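Local coordinates for ESX-1 secretion-associated protein EspB (PDB 7P0Z) that probably acts as a substrate of the mycobacterial ESX-1 secretion system, assembling into a seven-subunit, channel-like ring of helical subunits, at residues E49-S54 / K209-M214; Q36-L41 / T149-F154; Q70-S75 / E187-Q192. All blocks are in the same frame, centred on the assembly; numbering follows the deposited sequence.

In the fold
Contacts 1 and 3 join the same two long antiparallel helices, 42-81 and 181-224, at points whose centres lie about 32 Å apart, contact 1 near the middle of the chain and contact 3 towards one end. Both are buried, and in each a single leucine meets a neighbouring pair of residues with no hydrogen bond between the segments. Contact 2 is only partly buried and pairs a loop with helix 149-166 through a hydrogen bond and a methionine methyl; it abuts contact 1, their centres about 9 Å apart. Other subunits reach the segments of contacts 1 and 3, whereas none touches those of contact 2.

Contact 1: residues E49-S54 / K209-M214; sequences EQLAVS and KQANFM
Leu-51 points from helix 42-81 at helix 181-224 and spreads its two methyls over consecutive residues there. CD1 rests on the backbone at Ala-211, 4.0 Å from the CA of Ala-211, and also meets that residue's CB. CD2 turns to Gln-210, lying 3.7 Å from the OE1 of Gln-210 and 4.2 Å from the CB of Gln-210. The Leu-51 chain is carried there with CG opposite its own carbonyl carbon (chi1 -79°). Gln-210 reaches across at a slant, extended beyond CG, and so brings its amide oxygen to the methyl while NE2 bonds to the backbone oxygen of Glu-272. The two segments belong to antiparallel helices of the PE and PPE regions, which here form one helical bundle within a single chain. A third helix, 149-166, closes on the pair, its Met-151 packing on Leu-51 and its Phe-154 on Ala-211. Beside the leucine runs a polar edge: Gln-50 NE2 makes a weak bond to Ser-54 OG one helical turn on (3.3 Å, 137°) and a hydrogen bond to OE1 of Gln-166 of the second subunit, while Ser-54 OG also bonds to the backbone N of Val-274.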
ATOM      1  N   GLU A  49       0.080  33.996  -2.302  1.00 41.73           N
ATOM      2  CA  GLU A  49       1.500  34.198  -2.092  1.00 41.73           C
ATOM      3  C   GLU A  49       2.287  32.918  -2.310  1.00 41.73           C
ATOM      4  O   GLU A  49       3.393  32.955  -2.851  1.00 41.73           O
ATOM      5  CB  GLU A  49       1.732  34.764  -0.708  1.00 41.73           C
ATOM      6  CG  GLU A  49       1.832  36.238  -0.742  1.00 41.73           C
ATOM      7  CD  GLU A  49       1.366  36.865   0.525  1.00 41.73           C
ATOM      8  OE1 GLU A  49       1.326  36.161   1.553  1.00 41.73           O
ATOM      9  OE2 GLU A  49       1.034  38.067   0.507  1.00 41.73           O
ATOM     10  N   GLN A  50       1.734  31.780  -1.910  1.00 39.67           N
ATOM     11  CA  GLN A  50       2.378  30.509  -2.196  1.00 39.67           C
ATOM     12  C   GLN A  50       2.539  30.306  -3.693  1.00 39.67           C
ATOM     13  O   GLN A  50       3.601  29.885  -4.155  1.00 39.67           O
ATOM     14  CB  GLN A  50       1.571  29.370  -1.587  1.00 39.67           C
ATOM     15  CG  GLN A  50       2.136  27.981  -1.834  1.00 39.67           C
ATOM     16  CD  GLN A  50       3.545  27.803  -1.316  1.00 39.67           C
ATOM     17  OE1 GLN A  50       3.757  27.657  -0.127  1.00 39.67           O
ATOM     18  NE2 GLN A  50       4.508  27.818  -2.206  1.00 39.67           N
ATOM     19  N   LEU A  51       1.500  30.617  -4.465  1.00 39.89           N
ATOM     20  CA  LEU A  51       1.595  30.515  -5.914  1.00 39.89           C
ATOM     21  C   LEU A  51       2.641  31.453  -6.479  1.00 39.89           C
ATOM     22  O   LEU A  51       3.398  31.075  -7.375  1.00 39.89           O
ATOM     23  CB  LEU A  51       0.248  30.798  -6.559  1.00 39.89           C
ATOM     24  CG  LEU A  51      -0.726  29.636  -6.520  1.00 39.89           C
ATOM     25  CD1 LEU A  51      -2.039  30.023  -7.137  1.00 39.89           C
ATOM     26  CD2 LEU A  51      -0.131  28.460  -7.240  1.00 39.89           C
ATOM     27  N   ALA A  52       2.688  32.685  -5.996  1.00 39.22           N
ATOM     28  CA  ALA A  52       3.677  33.615  -6.514  1.00 39.22           C
ATOM     29  C   ALA A  52       5.087  33.115  -6.251  1.00 39.22           C
ATOM     30  O   ALA A  52       5.954  33.179  -7.129  1.00 39.22           O
ATOM     31  CB  ALA A  52       3.467  34.992  -5.903  1.00 39.22           C
ATOM     32  N   VAL A  53       5.326  32.590  -5.055  1.00 39.83           N
ATOM     33  CA  VAL A  53       6.649  32.096  -4.717  1.00 39.83           C
ATOM     34  C   VAL A  53       7.002  30.880  -5.557  1.00 39.83           C
ATOM     35  O   VAL A  53       8.130  30.753  -6.044  1.00 39.83           O
ATOM     36  CB  VAL A  53       6.737  31.795  -3.213  1.00 39.83           C
ATOM     37  CG1 VAL A  53       8.081  31.247  -2.877  1.00 39.83           C
ATOM     38  CG2 VAL A  53       6.533  33.052  -2.435  1.00 39.83           C
ATOM     39  N   SER A  54       6.058  29.968  -5.739  1.00 39.38           N
ATOM     40  CA  SER A  54       6.321  28.807  -6.572  1.00 39.38           C
ATOM     41  C   SER A  54       6.636  29.212  -8.002  1.00 39.38           C
ATOM     42  O   SER A  54       7.525  28.638  -8.636  1.00 39.38           O
ATOM     43  CB  SER A  54       5.131  27.866  -6.536  1.00 39.38           C
ATOM     44  OG  SER A  54       5.162  27.065  -5.385  1.00 39.38           O
ATOM     45  N   LYS A 209      -2.597  23.749 -12.389  1.00 39.23           N
ATOM     46  CA  LYS A 209      -3.630  22.959 -11.755  1.00 39.23           C
ATOM     47  C   LYS A 209      -4.004  23.530 -10.398  1.00 39.23           C
ATOM     48  O   LYS A 209      -5.185  23.622 -10.060  1.00 39.23           O
ATOM     49  CB  LYS A 209      -3.154  21.523 -11.634  1.00 39.23           C
ATOM     50  CG  LYS A 209      -4.162  20.624 -11.068  1.00 39.23           C
ATOM     51  CD  LYS A 209      -3.636  19.245 -10.879  1.00 39.23           C
ATOM     52  CE  LYS A 209      -4.665  18.404 -10.168  1.00 39.23           C
ATOM     53  NZ  LYS A 209      -4.182  17.037  -9.866  1.00 39.23           N
ATOM     54  N   GLN A 210      -3.013  23.935  -9.612  1.00 39.80           N
ATOM     55  CA  GLN A 210      -3.302  24.550  -8.329  1.00 39.80           C
ATOM     56  C   GLN A 210      -4.045  25.865  -8.493  1.00 39.80           C
ATOM     57  O   GLN A 210      -4.957  26.173  -7.720  1.00 39.80           O
ATOM     58  CB  GLN A 210      -2.021  24.777  -7.549  1.00 39.80           C
ATOM     59  CG  GLN A 210      -1.418  23.552  -6.976  1.00 39.80           C
ATOM     60  CD  GLN A 210      -0.215  23.889  -6.161  1.00 39.80           C
ATOM     61  OE1 GLN A 210       0.452  24.870  -6.426  1.00 39.80           O
ATOM     62  NE2 GLN A 210       0.057  23.102  -5.143  1.00 39.80           N
ATOM     63  N   ALA A 211      -3.654  26.673  -9.468  1.00 40.00           N
ATOM     64  CA  ALA A 211      -4.375  27.923  -9.666  1.00 40.00           C
ATOM     65  C   ALA A 211      -5.838  27.675 -10.034  1.00 40.00           C
ATOM     66  O   ALA A 211      -6.743  28.345  -9.522  1.00 40.00           O
ATOM     67  CB  ALA A 211      -3.687  28.759 -10.733  1.00 40.00           C
ATOM     68  N   ASN A 212      -6.084  26.714 -10.915  1.00 39.93           N
ATOM     69  CA  ASN A 212      -7.453  26.371 -11.260  1.00 39.93           C
ATOM     70  C   ASN A 212      -8.208  25.876 -10.048  1.00 39.93           C
ATOM     71  O   ASN A 212      -9.395  26.168  -9.879  1.00 39.93           O
ATOM     72  CB  ASN A 212      -7.471  25.318 -12.356  1.00 39.93           C
ATOM     73  CG  ASN A 212      -7.320  25.911 -13.707  1.00 39.93           C
ATOM     74  OD1 ASN A 212      -7.839  26.980 -13.975  1.00 39.93           O
ATOM     75  ND2 ASN A 212      -6.613  25.226 -14.578  1.00 39.93           N
ATOM     76  N   PHE A 213      -7.538  25.111  -9.205  1.00 40.17           N
ATOM     77  CA  PHE A 213      -8.153  24.629  -7.988  1.00 40.17           C
ATOM     78  C   PHE A 213      -8.586  25.782  -7.102  1.00 40.17           C
ATOM     79  O   PHE A 213      -9.656  25.740  -6.496  1.00 40.17           O
ATOM     80  CB  PHE A 213      -7.165  23.741  -7.262  1.00 40.17           C
ATOM     81  CG  PHE A 213      -7.682  23.173  -6.017  1.00 40.17           C
ATOM     82  CD1 PHE A 213      -8.380  21.998  -6.027  1.00 40.17           C
ATOM     83  CD2 PHE A 213      -7.490  23.822  -4.823  1.00 40.17           C
ATOM     84  CE1 PHE A 213      -8.851  21.469  -4.876  1.00 40.17           C
ATOM     85  CE2 PHE A 213      -7.974  23.297  -3.674  1.00 40.17           C
ATOM     86  CZ  PHE A 213      -8.650  22.117  -3.698  1.00 40.17           C
ATOM     87  N   MET A 214      -7.758  26.811  -7.001  1.00 42.20           N
ATOM     88  CA  MET A 214      -8.119  27.958  -6.185  1.00 42.20           C
ATOM     89  C   MET A 214      -9.327  28.682  -6.751  1.00 42.20           C
ATOM     90  O   MET A 214     -10.211  29.108  -6.006  1.00 42.20           O
ATOM     91  CB  MET A 214      -6.943  28.909  -6.056  1.00 42.20           C
ATOM     92  CG  MET A 214      -5.945  28.467  -5.026  1.00 42.20           C
ATOM     93  SD  MET A 214      -6.673  28.089  -3.428  1.00 42.20           S
ATOM     94  CE  MET A 214      -7.366  29.672  -2.970  1.00 42.20           C
TER

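Contact 2: residues Q36-L41 / T149-F154; sequences QAPSGL and TSMVNF
Gln-36 and Ser-150 are joined by the hydrogen bond that links this loop to the first turn of helix 149-166: the backbone N of Gln-36 gives its hydrogen to Ser-150 OG at 3.0 Å, with an N-H...O angle of 154°. The same hydroxyl also touches the start of that side chain, 3.5 Å from the CB of Gln-36. Next along the helix, Met-151 bends at chi2 (-95°) and lays its methyl along the loop; CE is 3.4 Å from the carbonyl O of Gln-36 and 4.0 Å from the CD of Pro-38. The CG of Met-151 faces the proline ring as well, 4.2 Å from the CG of Pro-38. The loop connects helix 13-23 to helix 42-81, so its contact with helix 149-166 ties the PE part of the bundle to the PPE part. In the second shell, Asp-146 OD2 bonds to Ser-150 OG and helps fix the hydroxyl's rotation, while backbone bonds join Pro-38 to Gln-147 and Gly-40 to Lys-141. Further on, Ser-39 OG accepts from the backbone N of Leu-41 at 3.1 Å in an ST turn, just where Leu-41 takes the N-cap position of helix 42-81.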
ATOM      1  N   GLN A  36      -3.421  37.244  -7.954  1.00 41.28           N
ATOM      2  CA  GLN A  36      -3.950  37.895  -6.768  1.00 41.28           C
ATOM      3  C   GLN A  36      -4.847  36.960  -5.981  1.00 41.28           C
ATOM      4  O   GLN A  36      -5.320  35.943  -6.479  1.00 41.28           O
ATOM      5  CB  GLN A  36      -4.726  39.151  -7.129  1.00 41.28           C
ATOM      6  CG  GLN A  36      -4.046  40.007  -8.118  1.00 41.28           C
ATOM      7  CD  GLN A  36      -2.670  40.392  -7.662  1.00 41.28           C
ATOM      8  OE1 GLN A  36      -2.418  40.545  -6.478  1.00 41.28           O
ATOM      9  NE2 GLN A  36      -1.763  40.556  -8.605  1.00 41.28           N
ATOM     10  N   ALA A  37      -5.067  37.317  -4.736  1.00 42.69           N
ATOM     11  CA  ALA A  37      -5.934  36.534  -3.879  1.00 42.69           C
ATOM     12  C   ALA A  37      -7.358  36.587  -4.403  1.00 42.69           C
ATOM     13  O   ALA A  37      -7.843  37.662  -4.755  1.00 42.69           O
ATOM     14  CB  ALA A  37      -5.888  37.053  -2.461  1.00 42.69           C
ATOM     15  N   PRO A  38      -8.040  35.457  -4.500  1.00 43.72           N
ATOM     16  CA  PRO A  38      -9.410  35.470  -5.018  1.00 43.72           C
ATOM     17  C   PRO A  38     -10.392  36.217  -4.136  1.00 43.72           C
ATOM     18  O   PRO A  38     -11.380  36.747  -4.647  1.00 43.72           O
ATOM     19  CB  PRO A  38      -9.757  33.982  -5.105  1.00 43.72           C
ATOM     20  CG  PRO A  38      -8.478  33.270  -4.975  1.00 43.72           C
ATOM     21  CD  PRO A  38      -7.585  34.108  -4.166  1.00 43.72           C
ATOM     22  N   SER A  39     -10.157  36.279  -2.834  1.00 44.76           N
ATOM     23  CA  SER A  39     -11.071  36.925  -1.918  1.00 44.76           C
ATOM     24  C   SER A  39     -10.251  37.701  -0.907  1.00 44.76           C
ATOM     25  O   SER A  39      -9.064  37.951  -1.112  1.00 44.76           O
ATOM     26  CB  SER A  39     -11.980  35.905  -1.232  1.00 44.76           C
ATOM     27  OG  SER A  39     -11.296  35.263  -0.187  1.00 44.76           O
ATOM     28  N   GLY A  40     -10.893  38.096   0.185  1.00 44.79           N
ATOM     29  CA  GLY A  40     -10.234  38.771   1.273  1.00 44.79           C
ATOM     30  C   GLY A  40      -9.852  37.880   2.416  1.00 44.79           C
ATOM     31  O   GLY A  40      -9.242  38.352   3.374  1.00 44.79           O
ATOM     32  N   LEU A  41     -10.175  36.600   2.346  1.00 44.46           N
ATOM     33  CA  LEU A  41      -9.815  35.689   3.412  1.00 44.46           C
ATOM     34  C   LEU A  41      -8.306  35.552   3.532  1.00 44.46           C
ATOM     35  O   LEU A  41      -7.565  35.712   2.566  1.00 44.46           O
ATOM     36  CB  LEU A  41     -10.444  34.337   3.169  1.00 44.46           C
ATOM     37  CG  LEU A  41     -11.962  34.501   3.144  1.00 44.46           C
ATOM     38  CD1 LEU A  41     -12.630  33.268   2.608  1.00 44.46           C
ATOM     39  CD2 LEU A  41     -12.463  34.819   4.525  1.00 44.46           C
ATOM     40  N   THR A 149     -10.303  35.755 -11.222  1.00 41.79           N
ATOM     41  CA  THR A 149      -9.978  35.915 -12.631  1.00 41.79           C
ATOM     42  C   THR A 149      -8.474  35.927 -12.849  1.00 41.79           C
ATOM     43  O   THR A 149      -7.983  35.380 -13.841  1.00 41.79           O
ATOM     44  CB  THR A 149     -10.606  37.179 -13.195  1.00 41.79           C
ATOM     45  OG1 THR A 149     -10.135  38.317 -12.477  1.00 41.79           O
ATOM     46  CG2 THR A 149     -12.074  37.082 -13.055  1.00 41.79           C
ATOM     47  N   SER A 150      -7.725  36.545 -11.945  1.00 41.69           N
ATOM     48  CA  SER A 150      -6.287  36.549 -12.125  1.00 41.69           C
ATOM     49  C   SER A 150      -5.706  35.163 -11.900  1.00 41.69           C
ATOM     50  O   SER A 150      -4.690  34.819 -12.502  1.00 41.69           O
ATOM     51  CB  SER A 150      -5.629  37.563 -11.208  1.00 41.69           C
ATOM     52  OG  SER A 150      -5.682  37.127  -9.882  1.00 41.69           O
ATOM     53  N   MET A 151      -6.349  34.349 -11.075  1.00 42.14           N
ATOM     54  CA  MET A 151      -5.948  32.958 -10.970  1.00 42.14           C
ATOM     55  C   MET A 151      -6.128  32.232 -12.284  1.00 42.14           C
ATOM     56  O   MET A 151      -5.296  31.408 -12.661  1.00 42.14           O
ATOM     57  CB  MET A 151      -6.745  32.253  -9.890  1.00 42.14           C
ATOM     58  CG  MET A 151      -6.353  32.680  -8.536  1.00 42.14           C
ATOM     59  SD  MET A 151      -5.149  31.591  -7.813  1.00 42.14           S
ATOM     60  CE  MET A 151      -4.647  32.586  -6.423  1.00 42.14           C
ATOM     61  N   VAL A 152      -7.218  32.506 -12.985  1.00 40.87           N
ATOM     62  CA  VAL A 152      -7.456  31.831 -14.248  1.00 40.87           C
ATOM     63  C   VAL A 152      -6.476  32.309 -15.304  1.00 40.87           C
ATOM     64  O   VAL A 152      -5.986  31.514 -16.108  1.00 40.87           O
ATOM     65  CB  VAL A 152      -8.918  32.016 -14.673  1.00 40.87           C
ATOM     66  CG1 VAL A 152      -9.165  31.347 -15.976  1.00 40.87           C
ATOM     67  CG2 VAL A 152      -9.811  31.420 -13.640  1.00 40.87           C
ATOM     68  N   ASN A 153      -6.157  33.601 -15.319  1.00 40.76           N
ATOM     69  CA  ASN A 153      -5.138  34.073 -16.248  1.00 40.76           C
ATOM     70  C   ASN A 153      -3.791  33.429 -15.958  1.00 40.76           C
ATOM     71  O   ASN A 153      -3.086  32.999 -16.877  1.00 40.76           O
ATOM     72  CB  ASN A 153      -5.022  35.589 -16.191  1.00 40.76           C
ATOM     73  CG  ASN A 153      -6.302  36.281 -16.563  1.00 40.76           C
ATOM     74  OD1 ASN A 153      -7.126  35.748 -17.303  1.00 40.76           O
ATOM     75  ND2 ASN A 153      -6.484  37.481 -16.046  1.00 40.76           N
ATOM     76  N   PHE A 154      -3.428  33.353 -14.681  1.00 39.25           N
ATOM     77  CA  PHE A 154      -2.213  32.680 -14.255  1.00 39.25           C
ATOM     78  C   PHE A 154      -2.184  31.241 -14.741  1.00 39.25           C
ATOM     79  O   PHE A 154      -1.188  30.777 -15.308  1.00 39.25           O
ATOM     80  CB  PHE A 154      -2.153  32.748 -12.735  1.00 39.25           C
ATOM     81  CG  PHE A 154      -0.940  32.146 -12.131  1.00 39.25           C
ATOM     82  CD1 PHE A 154       0.198  32.891 -11.949  1.00 39.25           C
ATOM     83  CD2 PHE A 154      -0.946  30.839 -11.711  1.00 39.25           C
ATOM     84  CE1 PHE A 154       1.305  32.342 -11.378  1.00 39.25           C
ATOM     85  CE2 PHE A 154       0.159  30.284 -11.145  1.00 39.25           C
ATOM     86  CZ  PHE A 154       1.291  31.039 -10.972  1.00 39.25           C
TER

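Contact 3: residues Q70-S75 / E187-Q192; sequences QRLATS and EASMDQ
Leu-72 meets Ser-189 and Met-190 with one methyl each. Its CG stands opposite the backbone N (chi1 170°), which sends the forked end towards helix 181-224. CD1 lies 3.6 Å from the OG of Ser-189 and 4.1 Å from the CB of Ser-189, so a methyl covers the hydroxyl of a residue that points back at the leucine. That hydroxyl is also hydrogen-bonded to the backbone N of Ile-283, in the chain segment that follows helix 244-268, and Ser-75 OG bonds to the backbone of Ile-283 and of Ile-285, so this trailing segment is held by serines of both helices; the buried Ser-189 hydroxyl thus keeps a partner although its nearest neighbour across the contact is apolar.

CD2 takes the other neighbour and packs 3.8 Å from the CG of Met-190. The two side chains cross at about a right angle, and the contact is made by the CG methylene, midway along the methionine chain, which then bends at chi3 (-66°). Val-23 of helix 13-23 also touches Leu-72, while Arg-19 of that helix and Phe-175 lie against Met-190.

Behind the leucine, Thr-74 turns its OG1 back to the carbonyl O of Gln-70 at 3.1 Å. This oxygen also takes the backbone N of Thr-74, and the two donors arrive from opposite faces of the carbonyl plane. One turn before Met-190, buried Glu-187 bonds through OE2 to Phe-175 N and forms a salt bridge with Arg-67 of the third subunit, placing this end of the chain close to a subunit interface. The arrangement is that of an antiparallel pair of long helices packed together near one end of an elongated alpha-helical bundle.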
ATOM      1  N   GLN A  70      23.528  26.069 -22.609  1.00 40.51           N
ATOM      2  CA  GLN A  70      24.704  26.710 -23.189  1.00 40.51           C
ATOM      3  C   GLN A  70      25.939  25.844 -23.041  1.00 40.51           C
ATOM      4  O   GLN A  70      26.750  25.739 -23.965  1.00 40.51           O
ATOM      5  CB  GLN A  70      24.992  28.052 -22.561  1.00 40.51           C
ATOM      6  CG  GLN A  70      24.139  29.141 -22.978  1.00 40.51           C
ATOM      7  CD  GLN A  70      24.734  30.435 -22.534  1.00 40.51           C
ATOM      8  OE1 GLN A  70      25.802  30.451 -21.935  1.00 40.51           O
ATOM      9  NE2 GLN A  70      24.053  31.533 -22.811  1.00 40.51           N
ATOM     10  N   ARG A  71      26.120  25.246 -21.874  1.00 40.16           N
ATOM     11  CA  ARG A  71      27.299  24.417 -21.691  1.00 40.16           C
ATOM     12  C   ARG A  71      27.263  23.201 -22.595  1.00 40.16           C
ATOM     13  O   ARG A  71      28.294  22.790 -23.134  1.00 40.16           O
ATOM     14  CB  ARG A  71      27.438  24.010 -20.238  1.00 40.16           C
ATOM     15  CG  ARG A  71      27.796  25.161 -19.381  1.00 40.16           C
ATOM     16  CD  ARG A  71      27.876  24.773 -17.967  1.00 40.16           C
ATOM     17  NE  ARG A  71      28.231  25.918 -17.170  1.00 40.16           N
ATOM     18  CZ  ARG A  71      28.652  25.838 -15.926  1.00 40.16           C
ATOM     19  NH1 ARG A  71      28.741  24.664 -15.342  1.00 40.16           N
ATOM     20  NH2 ARG A  71      28.961  26.934 -15.274  1.00 40.16           N
ATOM     21  N   LEU A  72      26.089  22.622 -22.788  1.00 40.41           N
ATOM     22  CA  LEU A  72      25.978  21.496 -23.697  1.00 40.41           C
ATOM     23  C   LEU A  72      26.319  21.899 -25.125  1.00 40.41           C
ATOM     24  O   LEU A  72      26.986  21.154 -25.845  1.00 40.41           O
ATOM     25  CB  LEU A  72      24.576  20.912 -23.611  1.00 40.41           C
ATOM     26  CG  LEU A  72      24.157  19.879 -24.644  1.00 40.41           C
ATOM     27  CD1 LEU A  72      24.794  18.555 -24.355  1.00 40.41           C
ATOM     28  CD2 LEU A  72      22.665  19.742 -24.626  1.00 40.41           C
ATOM     29  N   ALA A  73      25.870  23.073 -25.553  1.00 40.51           N
ATOM     30  CA  ALA A  73      26.219  23.540 -26.887  1.00 40.51           C
ATOM     31  C   ALA A  73      27.720  23.753 -27.027  1.00 40.51           C
ATOM     32  O   ALA A  73      28.310  23.431 -28.064  1.00 40.51           O
ATOM     33  CB  ALA A  73      25.466  24.825 -27.205  1.00 40.51           C
ATOM     34  N   THR A  74      28.355  24.297 -25.996  1.00 40.28           N
ATOM     35  CA  THR A  74      29.801  24.431 -26.034  1.00 40.28           C
ATOM     36  C   THR A  74      30.484  23.078 -26.150  1.00 40.28           C
ATOM     37  O   THR A  74      31.429  22.919 -26.928  1.00 40.28           O
ATOM     38  CB  THR A  74      30.289  25.180 -24.803  1.00 40.28           C
ATOM     39  OG1 THR A  74      29.648  26.446 -24.743  1.00 40.28           O
ATOM     40  CG2 THR A  74      31.752  25.383 -24.866  1.00 40.28           C
ATOM     41  N   SER A  75      30.026  22.095 -25.391  1.00 40.25           N
ATOM     42  CA  SER A  75      30.637  20.780 -25.497  1.00 40.25           C
ATOM     43  C   SER A  75      30.454  20.193 -26.887  1.00 40.25           C
ATOM     44  O   SER A  75      31.347  19.521 -27.403  1.00 40.25           O
ATOM     45  CB  SER A  75      30.076  19.838 -24.442  1.00 40.25           C
ATOM     46  OG  SER A  75      30.509  20.213 -23.161  1.00 40.25           O
ATOM     47  N   GLU A 187      24.527  12.260 -26.751  1.00 40.63           N
ATOM     48  CA  GLU A 187      23.137  11.847 -26.797  1.00 40.63           C
ATOM     49  C   GLU A 187      22.603  11.547 -25.410  1.00 40.63           C
ATOM     50  O   GLU A 187      21.468  11.896 -25.094  1.00 40.63           O
ATOM     51  CB  GLU A 187      22.993  10.647 -27.710  1.00 40.63           C
ATOM     52  CG  GLU A 187      22.927  11.055 -29.139  1.00 40.63           C
ATOM     53  CD  GLU A 187      22.944   9.898 -30.073  1.00 40.63           C
ATOM     54  OE1 GLU A 187      23.171   8.776 -29.604  1.00 40.63           O
ATOM     55  OE2 GLU A 187      22.744  10.104 -31.277  1.00 40.63           O
ATOM     56  N   ALA A 188      23.403  10.905 -24.570  1.00 39.95           N
ATOM     57  CA  ALA A 188      22.966  10.668 -23.201  1.00 39.95           C
ATOM     58  C   ALA A 188      22.749  11.979 -22.463  1.00 39.95           C
ATOM     59  O   ALA A 188      21.783  12.132 -21.706  1.00 39.95           O
ATOM     60  CB  ALA A 188      23.985   9.807 -22.468  1.00 39.95           C
ATOM     61  N   SER A 189      23.630  12.941 -22.684  1.00 40.15           N
ATOM     62  CA  SER A 189      23.464  14.232 -22.041  1.00 40.15           C
ATOM     63  C   SER A 189      22.211  14.953 -22.534  1.00 40.15           C
ATOM     64  O   SER A 189      21.458  15.518 -21.735  1.00 40.15           O
ATOM     65  CB  SER A 189      24.711  15.069 -22.271  1.00 40.15           C
ATOM     66  OG  SER A 189      24.652  16.276 -21.554  1.00 40.15           O
ATOM     67  N   MET A 190      21.971  14.952 -23.844  1.00 41.29           N
ATOM     68  CA  MET A 190      20.751  15.559 -24.362  1.00 41.29           C
ATOM     69  C   MET A 190      19.514  14.853 -23.842  1.00 41.29           C
ATOM     70  O   MET A 190      18.497  15.492 -23.572  1.00 41.29           O
ATOM     71  CB  MET A 190      20.741  15.560 -25.879  1.00 41.29           C
ATOM     72  CG  MET A 190      21.653  16.559 -26.477  1.00 41.29           C
ATOM     73  SD  MET A 190      21.324  16.665 -28.218  1.00 41.29           S
ATOM     74  CE  MET A 190      21.858  15.034 -28.676  1.00 41.29           C
ATOM     75  N   ASP A 191      19.579  13.540 -23.705  1.00 40.92           N
ATOM     76  CA  ASP A 191      18.462  12.805 -23.145  1.00 40.92           C
ATOM     77  C   ASP A 191      18.182  13.245 -21.715  1.00 40.92           C
ATOM     78  O   ASP A 191      17.024  13.374 -21.309  1.00 40.92           O
ATOM     79  CB  ASP A 191      18.766  11.318 -23.218  1.00 40.92           C
ATOM     80  CG  ASP A 191      17.681  10.478 -22.644  1.00 40.92           C
ATOM     81  OD1 ASP A 191      16.744  10.127 -23.382  1.00 40.92           O
ATOM     82  OD2 ASP A 191      17.755  10.160 -21.442  1.00 40.92           O
ATOM     83  N   GLN A 192      19.230  13.473 -20.938  1.00 40.11           N
ATOM     84  CA  GLN A 192      19.034  13.958 -19.583  1.00 40.11           C
ATOM     85  C   GLN A 192      18.394  15.336 -19.572  1.00 40.11           C
ATOM     86  O   GLN A 192      17.504  15.612 -18.760  1.00 40.11           O
ATOM     87  CB  GLN A 192      20.359  13.991 -18.853  1.00 40.11           C
ATOM     88  CG  GLN A 192      20.829  12.660 -18.433  1.00 40.11           C
ATOM     89  CD  GLN A 192      22.144  12.745 -17.743  1.00 40.11           C
ATOM     90  OE1 GLN A 192      23.082  13.337 -18.254  1.00 40.11           O
ATOM     91  NE2 GLN A 192      22.220  12.189 -16.557  1.00 40.11           N
TER